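Local coordinates for protein Ton_1535 (Thermococcus onnurineus, PDB 3ZPJ) that is of unknown function but folds as an alpha-solenoid whose otherwise normal helical array contains a left-handed helical turn, at residues 35-40 / 77-82; 42-47 / 51-56; 69-74 / 114-119; 83-88 / 125-130; 170-173 / 179-182. All coordinates share one frame; numbering follows the deposited sequence.

Interaction 1. Residues 35-40 / 77-82; sequences VLTKIV and YSIIAS
T37 meets I79 at one methyl group. The CG2 branch of I79 is the part that touches, and it faces the fork of the threonine: T37 OG1 lies 3.3 Å from I79 CG2, with T37 CB and T37 CG2 both farther back. The two side chains cross at roughly a right angle, so the methyl lies against the hydroxyl oxygen of T37. T37 CG2 only grazes the facing backbone, 4.5 Å from I80 CA. I80 lies at the margin of the contact and also packs on F96 of helix 90-104.

The torsions explain which atoms are offered. With chi1 at 52°, T37 OG1 is held between its own backbone N and carbonyl carbon, where it hydrogen-bonds back to V33 O; a second bond to Q34 O is weak. The hydroxyl can therefore lie against a methyl while its hydrogen-bonding is met by V33 O. In I79, CG2 stands opposite the backbone N and projects at T37, and no hydrogen bond joins the two segments.

One shell out, T83 packs on T37 a turn beyond I80, and H123 touches I79 from helix 110-126. Helix 29-45 here packs directly on helix 70-86, the next but one in the chain, as neighbouring helices do within an alpha-solenoid. Helix 53-66, which lies between them in the chain, is packed against L36, V40 and Y77, and helix 90-104 also against A81.

Interaction 2. Residues 42-47 / 51-56; sequences TIYQHD and EWIPSI
I43 and I53 make the aliphatic part of this contact. Both point at each other, and their side chains slide past one another in opposite directions, so the meeting is alongside: I43 CG2 lies 4.0 Å from I53 CD1 and is almost as near to I53 CG1. I43 carries CG2 opposite its backbone N, with CG1 beside that N at chi1 -70°; the first branch is turned to I53, the second to its sequence neighbour W52. There the meeting is looser, with I43 CD1 at 4.3 Å from W52 CB. I56 continues the apolar line along the hairpin, resting on L36, I39 and V40.

The two segments lie on helix 29-45 and helix 53-66, consecutive helices joined by a short turn, and the contact lies at the connected end of this antiparallel helical hairpin, the building unit of an alpha-solenoid. The first helix ends just before H46, where the chain turns toward helix 53-66.

Aromatic residues take part mainly through their CB atoms. Y44 CB lies 4.1 Å from I53 CD1, and the same methyl sits at the edge of the Y44 ring, near its plane. The ring goes on from there to M87 and M50. W52 starts toward helix 29-45 but its indole turns away, to stack on Y16 and touch E17 and L20 of helix 16-22; Y16 also packs on I43.

Polar contact is absent: no hydrogen bond runs between 42-47 and 51-56, and T42 OG1 bonds back within its own helix to K38 O and I39 O.

Interaction 3. Residues 69-74 / 114-119; sequences DPANKA and GMVLST
N72 N gives its hydrogen to D69 OD2 at 3.1 Å, the capping bond that starts helix 70-86 beside the place where A71 and A74 meet V116. The N-H points fairly well at the oxygen, at 152°, but reaches it from above the carboxylate plane, about 50° out of it. D69 is the N-cap residue, and its bond fixes the first turn, which carries A71.

The contact itself is three small apolar groups. V116 points at the facing helix and splits its two methyls between the alanines: V116 CG2 is 3.6 Å from A71 CB, and V116 CG1 is 3.5 Å from A74 CB. With chi1 at 165°, CG1 stands opposite the backbone N, and this spread lets one valine straddle two residues that lie three apart on the helix. The small alanines let the backbones come close, A71 CA and V116 CA being 6.2 Å apart.

I107, from the loop before helix 110-126, touches both A71 and V116, and E103 of helix 90-104 packs on A74. Beyond V116, L117 reaches A140 and T143 of helix 130-146, so helix 110-126 sits between helix 70-86 and the next part of the solenoid.

Interaction 4. Residues 83-88 / 125-130; sequences TLAIME and AIAGYP
The ring of Y129 has A127 O over one face, 3.8 Å above the plane and offset toward the rim, while A85 CB comes up to the ring obliquely. This methyl lies 3.4 Å from Y129 OH and a little farther from both Y129 CZ and Y129 CE2, so the phenol end rests on A85. Elsewhere the ring touches E90 and M94 of helix 90-104.

Beside it, A85 CB is 3.5 Å from A127 CB, and the backbones approach until A85 CA and A127 CA are 5.2 Å apart. I86 adds the third touch: with CG1 beside the backbone N (chi1 -59°) and a second bend at chi2 -65°, I86 CD1 comes to 3.8 Å from I126 O. Both helices end here in Schellman motifs, with E88 and G128 in positive phi, and the turn at G128 is what sends Y129 back beside A85.

An alanine in place of Y129 has no phenol to lay against A85, which would probably open a gap between A85 and E90 and M94.

No hydrogen bond crosses; the two segments meet through van der Waals packing of mainly apolar groups, and the small A85 and A127 permit so close an approach.

Interaction 5. Residues 170-173 / 179-182; sequences DTLP and DFYK
Y181 reaches D170 with the hydroxyl end of its ring. From CB, chi1 of -76° sets CG beside the backbone N and directs the ring toward 170-173. Along the ring, CE1 and CZ come to about 3.5 Å from D170 OD1, and the backbone N of D170 is only slightly farther off. At the tip, Y181 OH donates to D170 OD1 at 2.6 Å, a short bond with the oxygen lying at the ring's edge and in its plane. The hydroxyl meets OD1 on the anti side, 15° out of the carboxylate plane, and the ring and carboxylate planes are turned 64° from each other. The same hydroxyl is hydrogen-bonded to R219 NH2, while D170 OD2 forms a salt bridge with K203, so both carboxylate oxygens have partners.

A phenylalanine in place of Y181 would lack the hydroxyl, and D170 OD1 would probably lose this donor and R219 NH2 this acceptor.

Next to this polar pair, L172 CD1 packs 3.4 Å from F180 CE1, the side chains crossing at about a right angle. F180 also touches A133, L134 and F137 of helix 130-146, and L172 O takes a hydrogen bond from R219 NH1. The loop leaving helix 151-170 is thus tied to the helix it leads into, a connection between consecutive antiparallel helices of the alpha-solenoid.

From the N terminus, the first contact to close is interaction 2, across the short turn between helix 29-45 and helix 53-66. It lies wholly within the longer loop that interaction 1 closes by bringing helix 70-86 back to helix 29-45. Interaction 3 opens before interaction 1 has closed, so the two cross; it also crosses interaction 4, and both join helix 70-86 to helix 110-126, about 18 Å apart between centres. M87, at the end of helix 70-86, touches V40, Y44 and I53, so interactions 1, 2 and 4 meet. Interaction 5 follows in series, a local loop after helix 151-170, and reaches interaction 4 through P130 and F180.

Interaction 1. Residues 35-40 / 77-82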
# COMPACT_ATOMS: atom_id res chain seq x y z
N VAL A 35 -13.91 -2.48 20.44
CA VAL A 35 -14.29 -1.18 20.95
C VAL A 35 -13.21 -0.68 21.90
O VAL A 35 -12.71 0.44 21.75
CB VAL A 35 -15.65 -1.22 21.63
CG1 VAL A 35 -15.94 0.09 22.35
CG2 VAL A 35 -16.72 -1.51 20.61
N LEU A 36 -12.84 -1.53 22.85
CA LEU A 36 -11.88 -1.13 23.87
C LEU A 36 -10.60 -0.62 23.21
O LEU A 36 -10.12 0.47 23.53
CB LEU A 36 -11.58 -2.27 24.84
CG LEU A 36 -12.74 -2.65 25.77
CD1 LEU A 36 -12.50 -4.02 26.41
CD2 LEU A 36 -12.93 -1.60 26.85
N THR A 37 -10.09 -1.38 22.25
CA THR A 37 -8.83 -1.03 21.63
C THR A 37 -8.89 0.22 20.75
O THR A 37 -7.91 0.93 20.61
CB THR A 37 -8.20 -2.23 20.86
OG1 THR A 37 -9.15 -2.78 19.96
CG2 THR A 37 -7.76 -3.30 21.83
N LYS A 38 -10.06 0.48 20.17
CA LYS A 38 -10.28 1.64 19.30
C LYS A 38 -10.34 2.92 20.12
O LYS A 38 -9.99 4.00 19.65
CB LYS A 38 -11.58 1.47 18.52
CG LYS A 38 -11.70 2.31 17.26
CD LYS A 38 -12.91 1.85 16.44
CE LYS A 38 -12.82 0.35 16.15
NZ LYS A 38 -14.05 -0.21 15.52
N ILE A 39 -10.80 2.80 21.36
CA ILE A 39 -10.74 3.90 22.30
C ILE A 39 -9.29 4.24 22.66
O ILE A 39 -8.90 5.41 22.66
CB ILE A 39 -11.48 3.54 23.58
CG1 ILE A 39 -12.98 3.45 23.28
CG2 ILE A 39 -11.17 4.56 24.67
CD1 ILE A 39 -13.83 3.39 24.51
N VAL A 40 -8.50 3.22 22.98
CA VAL A 40 -7.09 3.40 23.29
C VAL A 40 -6.35 4.05 22.13
O VAL A 40 -5.58 4.99 22.33
CB VAL A 40 -6.41 2.05 23.60
CG1 VAL A 40 -4.89 2.15 23.42
CG2 VAL A 40 -6.76 1.59 25.01
N TYR A 77 -6.56 -11.72 20.58
CA TYR A 77 -5.14 -11.53 20.79
C TYR A 77 -4.50 -10.72 19.64
O TYR A 77 -3.59 -9.92 19.87
CB TYR A 77 -4.44 -12.88 20.91
CG TYR A 77 -4.60 -13.57 22.25
CD1 TYR A 77 -4.84 -12.85 23.41
CD2 TYR A 77 -4.49 -14.95 22.34
CE1 TYR A 77 -4.97 -13.49 24.63
CE2 TYR A 77 -4.62 -15.61 23.56
CZ TYR A 77 -4.86 -14.87 24.70
OH TYR A 77 -4.99 -15.53 25.91
N SER A 78 -4.98 -10.94 18.42
CA SER A 78 -4.48 -10.20 17.26
C SER A 78 -4.83 -8.74 17.33
O SER A 78 -3.99 -7.87 17.07
CB SER A 78 -5.04 -10.77 15.96
OG SER A 78 -4.55 -12.06 15.73
N ILE A 79 -6.08 -8.47 17.68
CA ILE A 79 -6.56 -7.10 17.88
C ILE A 79 -5.72 -6.38 18.94
O ILE A 79 -5.23 -5.27 18.71
CB ILE A 79 -8.04 -7.10 18.24
CG1 ILE A 79 -8.82 -7.80 17.12
CG2 ILE A 79 -8.56 -5.67 18.48
CD1 ILE A 79 -10.32 -7.80 17.29
N ILE A 80 -5.51 -7.03 20.07
CA ILE A 80 -4.67 -6.48 21.12
C ILE A 80 -3.24 -6.27 20.62
O ILE A 80 -2.61 -5.26 20.92
CB ILE A 80 -4.69 -7.42 22.34
CG1 ILE A 80 -6.09 -7.39 22.98
CG2 ILE A 80 -3.59 -7.07 23.32
CD1 ILE A 80 -6.35 -8.48 23.99
N ALA A 81 -2.76 -7.23 19.85
CA ALA A 81 -1.38 -7.22 19.36
C ALA A 81 -1.07 -6.05 18.43
O ALA A 81 -0.04 -5.42 18.58
CB ALA A 81 -1.06 -8.53 18.65
N SER A 82 -1.95 -5.78 17.48
CA SER A 82 -1.69 -4.69 16.54
C SER A 82 -1.83 -3.32 17.22
O SER A 82 -1.08 -2.41 16.88
CB SER A 82 -2.54 -4.78 15.26
OG SER A 82 -3.92 -4.70 15.50

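Interaction 2. Residues 42-47 / 51-56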
# COMPACT_ATOMS: atom_id res chain seq x y z
N THR A 42 -7.46 5.93 19.52
CA THR A 42 -7.80 7.34 19.32
C THR A 42 -7.22 8.23 20.41
O THR A 42 -6.79 9.34 20.12
CB THR A 42 -9.32 7.58 19.14
OG1 THR A 42 -10.02 7.11 20.30
CG2 THR A 42 -9.84 6.87 17.89
N ILE A 43 -7.20 7.76 21.65
CA ILE A 43 -6.53 8.51 22.72
C ILE A 43 -5.04 8.70 22.43
O ILE A 43 -4.52 9.81 22.50
CB ILE A 43 -6.65 7.80 24.07
CG1 ILE A 43 -8.08 7.85 24.59
CG2 ILE A 43 -5.70 8.45 25.09
CD1 ILE A 43 -8.23 7.24 25.98
N TYR A 44 -4.37 7.60 22.11
CA TYR A 44 -2.94 7.63 21.82
C TYR A 44 -2.64 8.59 20.68
O TYR A 44 -1.63 9.30 20.70
CB TYR A 44 -2.46 6.22 21.46
CG TYR A 44 -0.98 6.10 21.19
CD1 TYR A 44 -0.06 6.08 22.24
CD2 TYR A 44 -0.50 5.99 19.90
CE1 TYR A 44 1.30 5.97 22.00
CE2 TYR A 44 0.86 5.88 19.64
CZ TYR A 44 1.75 5.87 20.70
OH TYR A 44 3.10 5.76 20.45
N GLN A 45 -3.53 8.62 19.70
CA GLN A 45 -3.31 9.37 18.47
C GLN A 45 -3.73 10.84 18.54
O GLN A 45 -3.04 11.70 18.00
CB GLN A 45 -4.01 8.69 17.29
CG GLN A 45 -3.36 7.39 16.85
CD GLN A 45 -4.07 6.75 15.67
OE1 GLN A 45 -5.21 7.10 15.35
NE2 GLN A 45 -3.39 5.81 15.01
N HIS A 46 -4.85 11.12 19.20
CA HIS A 46 -5.35 12.49 19.29
C HIS A 46 -5.16 13.05 20.70
O HIS A 46 -6.05 13.72 21.23
CB HIS A 46 -6.83 12.56 18.88
CG HIS A 46 -7.14 11.94 17.55
ND1 HIS A 46 -6.16 11.54 16.66
CD2 HIS A 46 -8.32 11.63 16.96
CE1 HIS A 46 -6.73 11.01 15.58
NE2 HIS A 46 -8.04 11.06 15.74
N ASP A 47 -4.01 12.75 21.29
CA ASP A 47 -3.57 13.25 22.61
C ASP A 47 -4.65 13.42 23.69
O ASP A 47 -4.70 14.44 24.38
CB ASP A 47 -2.76 14.54 22.46
CG ASP A 47 -1.50 14.33 21.65
OD1 ASP A 47 -1.08 13.17 21.47
OD2 ASP A 47 -0.92 15.34 21.18
N GLU A 51 -3.40 8.36 30.52
CA GLU A 51 -3.40 7.55 31.74
C GLU A 51 -4.59 6.59 31.86
O GLU A 51 -4.71 5.87 32.85
CB GLU A 51 -3.30 8.44 32.99
CG GLU A 51 -4.58 9.16 33.37
CD GLU A 51 -4.86 10.39 32.50
OE1 GLU A 51 -4.07 10.66 31.57
OE2 GLU A 51 -5.86 11.09 32.77
N TRP A 52 -5.46 6.59 30.86
CA TRP A 52 -6.55 5.62 30.81
C TRP A 52 -6.12 4.33 30.10
O TRP A 52 -6.68 3.25 30.34
CB TRP A 52 -7.80 6.21 30.11
CG TRP A 52 -8.75 6.96 31.03
CD1 TRP A 52 -8.94 8.32 31.10
CD2 TRP A 52 -9.64 6.39 32.02
NE1 TRP A 52 -9.88 8.63 32.06
CE2 TRP A 52 -10.32 7.46 32.63
CE3 TRP A 52 -9.91 5.09 32.44
CZ2 TRP A 52 -11.26 7.26 33.64
CZ3 TRP A 52 -10.84 4.89 33.45
CH2 TRP A 52 -11.50 5.97 34.03
N ILE A 53 -5.12 4.45 29.22
CA ILE A 53 -4.67 3.35 28.35
C ILE A 53 -4.31 2.01 29.03
O ILE A 53 -4.72 0.94 28.55
CB ILE A 53 -3.54 3.83 27.39
CG1 ILE A 53 -4.10 4.90 26.45
CG2 ILE A 53 -2.93 2.65 26.61
CD1 ILE A 53 -3.14 5.38 25.37
N PRO A 54 -3.55 2.05 30.14
CA PRO A 54 -3.20 0.78 30.78
C PRO A 54 -4.42 0.04 31.31
O PRO A 54 -4.51 -1.18 31.15
CB PRO A 54 -2.30 1.22 31.95
CG PRO A 54 -1.70 2.50 31.50
CD PRO A 54 -2.84 3.17 30.79
N SER A 55 -5.34 0.77 31.94
CA SER A 55 -6.54 0.15 32.50
C SER A 55 -7.45 -0.48 31.44
O SER A 55 -8.05 -1.53 31.65
CB SER A 55 -7.33 1.16 33.32
OG SER A 55 -8.52 0.57 33.81
N ILE A 56 -7.56 0.18 30.29
CA ILE A 56 -8.38 -0.32 29.21
C ILE A 56 -7.77 -1.57 28.57
O ILE A 56 -8.48 -2.54 28.30
CB ILE A 56 -8.54 0.74 28.10
CG1 ILE A 56 -9.14 2.02 28.67
CG2 ILE A 56 -9.42 0.19 27.00
CD1 ILE A 56 -9.26 3.13 27.63

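Interaction 3. Residues 69-74 / 114-119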
# COMPACT_ATOMS: atom_id res chain seq x y z
N ASP A 69 -12.86 -20.36 23.12
CA ASP A 69 -12.84 -20.81 21.73
C ASP A 69 -11.62 -20.28 20.98
O ASP A 69 -11.45 -19.06 20.86
CB ASP A 69 -14.12 -20.44 20.97
CG ASP A 69 -13.95 -20.51 19.45
OD1 ASP A 69 -13.76 -21.62 18.91
OD2 ASP A 69 -13.99 -19.46 18.79
N PRO A 70 -10.78 -21.19 20.47
CA PRO A 70 -9.46 -20.89 19.91
C PRO A 70 -9.48 -19.83 18.80
O PRO A 70 -8.58 -18.98 18.78
CB PRO A 70 -9.00 -22.24 19.34
CG PRO A 70 -9.76 -23.24 20.12
CD PRO A 70 -11.09 -22.62 20.39
N ALA A 71 -10.48 -19.86 17.93
CA ALA A 71 -10.57 -18.88 16.85
C ALA A 71 -10.83 -17.49 17.40
O ALA A 71 -10.19 -16.52 16.98
CB ALA A 71 -11.66 -19.25 15.85
N ASN A 72 -11.77 -17.38 18.33
CA ASN A 72 -12.12 -16.06 18.88
C ASN A 72 -10.94 -15.46 19.64
O ASN A 72 -10.65 -14.27 19.51
CB ASN A 72 -13.35 -16.14 19.78
CG ASN A 72 -14.64 -16.36 19.01
OD1 ASN A 72 -14.74 -16.00 17.84
ND2 ASN A 72 -15.62 -16.99 19.65
N LYS A 73 -10.28 -16.30 20.41
CA LYS A 73 -9.14 -15.90 21.22
C LYS A 73 -8.03 -15.39 20.34
O LYS A 73 -7.38 -14.39 20.64
CB LYS A 73 -8.63 -17.11 22.00
CG LYS A 73 -8.12 -16.80 23.40
CD LYS A 73 -7.93 -18.10 24.21
CE LYS A 73 -7.51 -17.83 25.64
NZ LYS A 73 -8.70 -17.45 26.46
N ALA A 74 -7.82 -16.11 19.24
CA ALA A 74 -6.78 -15.79 18.29
C ALA A 74 -7.04 -14.41 17.71
O ALA A 74 -6.11 -13.60 17.62
CB ALA A 74 -6.72 -16.83 17.19
N GLY A 114 -7.18 -21.53 8.48
CA GLY A 114 -6.69 -20.66 7.42
C GLY A 114 -7.28 -19.27 7.55
O GLY A 114 -6.59 -18.28 7.36
N MET A 115 -8.57 -19.23 7.87
CA MET A 115 -9.31 -17.97 7.97
C MET A 115 -8.77 -17.12 9.11
O MET A 115 -8.53 -15.92 8.96
CB MET A 115 -10.79 -18.28 8.22
CG MET A 115 -11.48 -18.96 7.06
SD MET A 115 -11.80 -17.82 5.71
CE MET A 115 -13.53 -18.21 5.47
N VAL A 116 -8.61 -17.77 10.26
CA VAL A 116 -8.07 -17.11 11.43
C VAL A 116 -6.65 -16.63 11.14
O VAL A 116 -6.31 -15.50 11.47
CB VAL A 116 -8.07 -18.06 12.64
CG1 VAL A 116 -7.19 -17.53 13.75
CG2 VAL A 116 -9.50 -18.28 13.13
N LEU A 117 -5.83 -17.45 10.49
CA LEU A 117 -4.46 -17.01 10.19
C LEU A 117 -4.39 -15.74 9.34
O LEU A 117 -3.54 -14.86 9.58
CB LEU A 117 -3.64 -18.11 9.54
CG LEU A 117 -3.41 -19.27 10.49
CD1 LEU A 117 -2.66 -20.37 9.77
CD2 LEU A 117 -2.62 -18.77 11.67
N SER A 118 -5.29 -15.61 8.38
CA SER A 118 -5.21 -14.47 7.47
C SER A 118 -5.65 -13.19 8.16
O SER A 118 -5.23 -12.10 7.76
CB SER A 118 -6.03 -14.73 6.19
OG SER A 118 -7.27 -15.31 6.49
N THR A 119 -6.49 -13.32 9.19
CA THR A 119 -6.94 -12.20 10.02
C THR A 119 -5.75 -11.72 10.84
O THR A 119 -5.47 -10.53 10.95
CB THR A 119 -8.07 -12.64 11.01
OG1 THR A 119 -9.28 -12.88 10.28
CG2 THR A 119 -8.35 -11.56 12.05

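Interaction 4. Residues 83-88 / 125-130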
# COMPACT_ATOMS: atom_id res chain seq x y z
N THR A 83 -2.72 -3.18 18.20
CA THR A 83 -2.84 -1.89 18.88
C THR A 83 -1.62 -1.58 19.76
O THR A 83 -1.20 -0.42 19.86
CB THR A 83 -4.17 -1.75 19.68
OG1 THR A 83 -4.08 -2.44 20.92
CG2 THR A 83 -5.33 -2.32 18.89
N LEU A 84 -1.04 -2.61 20.38
CA LEU A 84 0.21 -2.43 21.12
C LEU A 84 1.30 -2.01 20.17
O LEU A 84 2.11 -1.15 20.48
CB LEU A 84 0.63 -3.72 21.81
CG LEU A 84 -0.25 -4.22 22.95
CD1 LEU A 84 0.26 -5.58 23.41
CD2 LEU A 84 -0.27 -3.21 24.10
N ALA A 85 1.32 -2.64 19.00
CA ALA A 85 2.33 -2.36 18.00
C ALA A 85 2.21 -0.94 17.46
O ALA A 85 3.22 -0.26 17.26
CB ALA A 85 2.26 -3.37 16.88
N ILE A 86 0.98 -0.50 17.21
CA ILE A 86 0.70 0.90 16.93
C ILE A 86 1.42 1.78 17.96
O ILE A 86 2.22 2.64 17.60
CB ILE A 86 -0.83 1.22 17.01
CG1 ILE A 86 -1.63 0.37 16.02
CG2 ILE A 86 -1.09 2.68 16.75
CD1 ILE A 86 -1.33 0.64 14.59
N MET A 87 1.15 1.55 19.25
CA MET A 87 1.75 2.34 20.32
C MET A 87 3.20 1.99 20.68
O MET A 87 3.69 2.38 21.74
CB MET A 87 0.89 2.25 21.59
CG MET A 87 -0.57 2.56 21.37
SD MET A 87 -1.42 2.52 22.96
CE MET A 87 -0.96 0.87 23.51
N GLU A 88 3.87 1.25 19.80
CA GLU A 88 5.30 0.96 19.93
C GLU A 88 5.70 0.11 21.13
O GLU A 88 6.84 0.17 21.60
CB GLU A 88 6.12 2.26 19.90
CG GLU A 88 5.88 3.07 18.64
CD GLU A 88 6.67 4.36 18.61
OE1 GLU A 88 7.09 4.85 19.69
OE2 GLU A 88 6.87 4.89 17.50
N ALA A 125 0.06 -6.82 9.50
CA ALA A 125 0.31 -5.76 8.51
C ALA A 125 -0.09 -4.40 9.06
O ALA A 125 0.67 -3.45 8.93
CB ALA A 125 -0.41 -6.03 7.21
N ILE A 126 -1.27 -4.32 9.67
CA ILE A 126 -1.71 -3.10 10.36
C ILE A 126 -0.67 -2.66 11.38
O ILE A 126 -0.43 -1.47 11.57
CB ILE A 126 -3.06 -3.33 11.10
CG1 ILE A 126 -4.20 -3.59 10.13
CG2 ILE A 126 -3.40 -2.15 11.96
CD1 ILE A 126 -4.10 -2.84 8.85
N ALA A 127 -0.04 -3.64 12.03
CA ALA A 127 0.96 -3.39 13.07
C ALA A 127 2.26 -2.80 12.53
O ALA A 127 3.13 -2.38 13.29
CB ALA A 127 1.27 -4.69 13.79
N GLY A 128 2.41 -2.79 11.21
CA GLY A 128 3.65 -2.35 10.61
C GLY A 128 4.70 -3.44 10.50
O GLY A 128 5.89 -3.16 10.52
N TYR A 129 4.26 -4.69 10.35
CA TYR A 129 5.18 -5.82 10.23
C TYR A 129 4.90 -6.56 8.93
O TYR A 129 4.42 -7.69 8.95
CB TYR A 129 5.01 -6.79 11.40
CG TYR A 129 5.13 -6.16 12.77
CD1 TYR A 129 5.99 -5.10 13.00
CD2 TYR A 129 4.38 -6.64 13.84
CE1 TYR A 129 6.11 -4.54 14.25
CE2 TYR A 129 4.50 -6.09 15.10
CZ TYR A 129 5.37 -5.03 15.29
OH TYR A 129 5.50 -4.46 16.54
N PRO A 130 5.18 -5.92 7.80
CA PRO A 130 4.75 -6.48 6.52
C PRO A 130 5.38 -7.84 6.20
O PRO A 130 4.69 -8.72 5.69
CB PRO A 130 5.19 -5.43 5.51
CG PRO A 130 6.30 -4.70 6.20
CD PRO A 130 5.91 -4.66 7.63

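Interaction 5. Residues 170-173 / 179-182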
# COMPACT_ATOMS: atom_id res chain seq x y z
N ASP A 170 -3.61 -2.08 0.75
CA ASP A 170 -4.16 -0.73 0.78
C ASP A 170 -3.68 0.10 1.97
O ASP A 170 -3.70 1.33 1.92
CB ASP A 170 -5.69 -0.77 0.79
CG ASP A 170 -6.28 -1.16 -0.56
OD1 ASP A 170 -5.58 -1.03 -1.60
OD2 ASP A 170 -7.44 -1.59 -0.57
N THR A 171 -3.25 -0.56 3.04
CA THR A 171 -2.85 0.20 4.23
C THR A 171 -1.36 0.45 4.25
O THR A 171 -0.87 1.10 5.16
CB THR A 171 -3.24 -0.50 5.57
OG1 THR A 171 -2.45 -1.68 5.74
CG2 THR A 171 -4.73 -0.86 5.59
N LEU A 172 -0.65 -0.08 3.26
CA LEU A 172 0.81 0.01 3.22
C LEU A 172 1.33 0.99 2.18
O LEU A 172 0.63 1.30 1.21
CB LEU A 172 1.42 -1.36 2.95
CG LEU A 172 1.21 -2.36 4.08
CD1 LEU A 172 1.64 -3.76 3.64
CD2 LEU A 172 1.95 -1.94 5.34
N PRO A 173 2.55 1.49 2.38
CA PRO A 173 3.17 2.25 1.29
C PRO A 173 3.49 1.33 0.11
O PRO A 173 3.62 0.10 0.29
CB PRO A 173 4.46 2.78 1.93
CG PRO A 173 4.77 1.80 3.03
CD PRO A 173 3.41 1.42 3.57
N ASP A 179 3.87 -6.79 -2.73
CA ASP A 179 3.79 -8.24 -2.58
C ASP A 179 2.38 -8.75 -2.20
O ASP A 179 1.97 -9.82 -2.62
CB ASP A 179 4.82 -8.71 -1.58
CG ASP A 179 6.22 -8.77 -2.17
OD1 ASP A 179 6.32 -8.89 -3.41
OD2 ASP A 179 7.21 -8.71 -1.40
N PHE A 180 1.67 -7.96 -1.41
CA PHE A 180 0.31 -8.28 -0.98
C PHE A 180 -0.63 -8.23 -2.18
O PHE A 180 -1.47 -9.11 -2.37
CB PHE A 180 -0.15 -7.30 0.10
CG PHE A 180 0.66 -7.38 1.36
CD1 PHE A 180 1.88 -6.72 1.47
CD2 PHE A 180 0.23 -8.16 2.43
CE1 PHE A 180 2.65 -6.82 2.61
CE2 PHE A 180 1.00 -8.26 3.58
CZ PHE A 180 2.21 -7.59 3.68
N TYR A 181 -0.48 -7.19 -2.98
CA TYR A 181 -1.29 -7.03 -4.17
C TYR A 181 -1.06 -8.15 -5.20
O TYR A 181 -2.01 -8.63 -5.83
CB TYR A 181 -0.99 -5.70 -4.83
CG TYR A 181 -1.58 -4.48 -4.17
CD1 TYR A 181 -2.74 -4.55 -3.41
CD2 TYR A 181 -0.98 -3.24 -4.35
CE1 TYR A 181 -3.28 -3.37 -2.81
CE2 TYR A 181 -1.49 -2.09 -3.77
CZ TYR A 181 -2.63 -2.15 -3.01
OH TYR A 181 -3.10 -0.96 -2.48
N LYS A 182 0.19 -8.56 -5.39
CA LYS A 182 0.47 -9.62 -6.35
C LYS A 182 -0.20 -10.93 -5.93
O LYS A 182 -0.76 -11.63 -6.78
CB LYS A 182 1.97 -9.86 -6.49
CG LYS A 182 2.80 -8.63 -6.71
CD LYS A 182 2.87 -8.21 -8.15
CE LYS A 182 4.07 -7.29 -8.33
NZ LYS A 182 5.28 -7.93 -7.74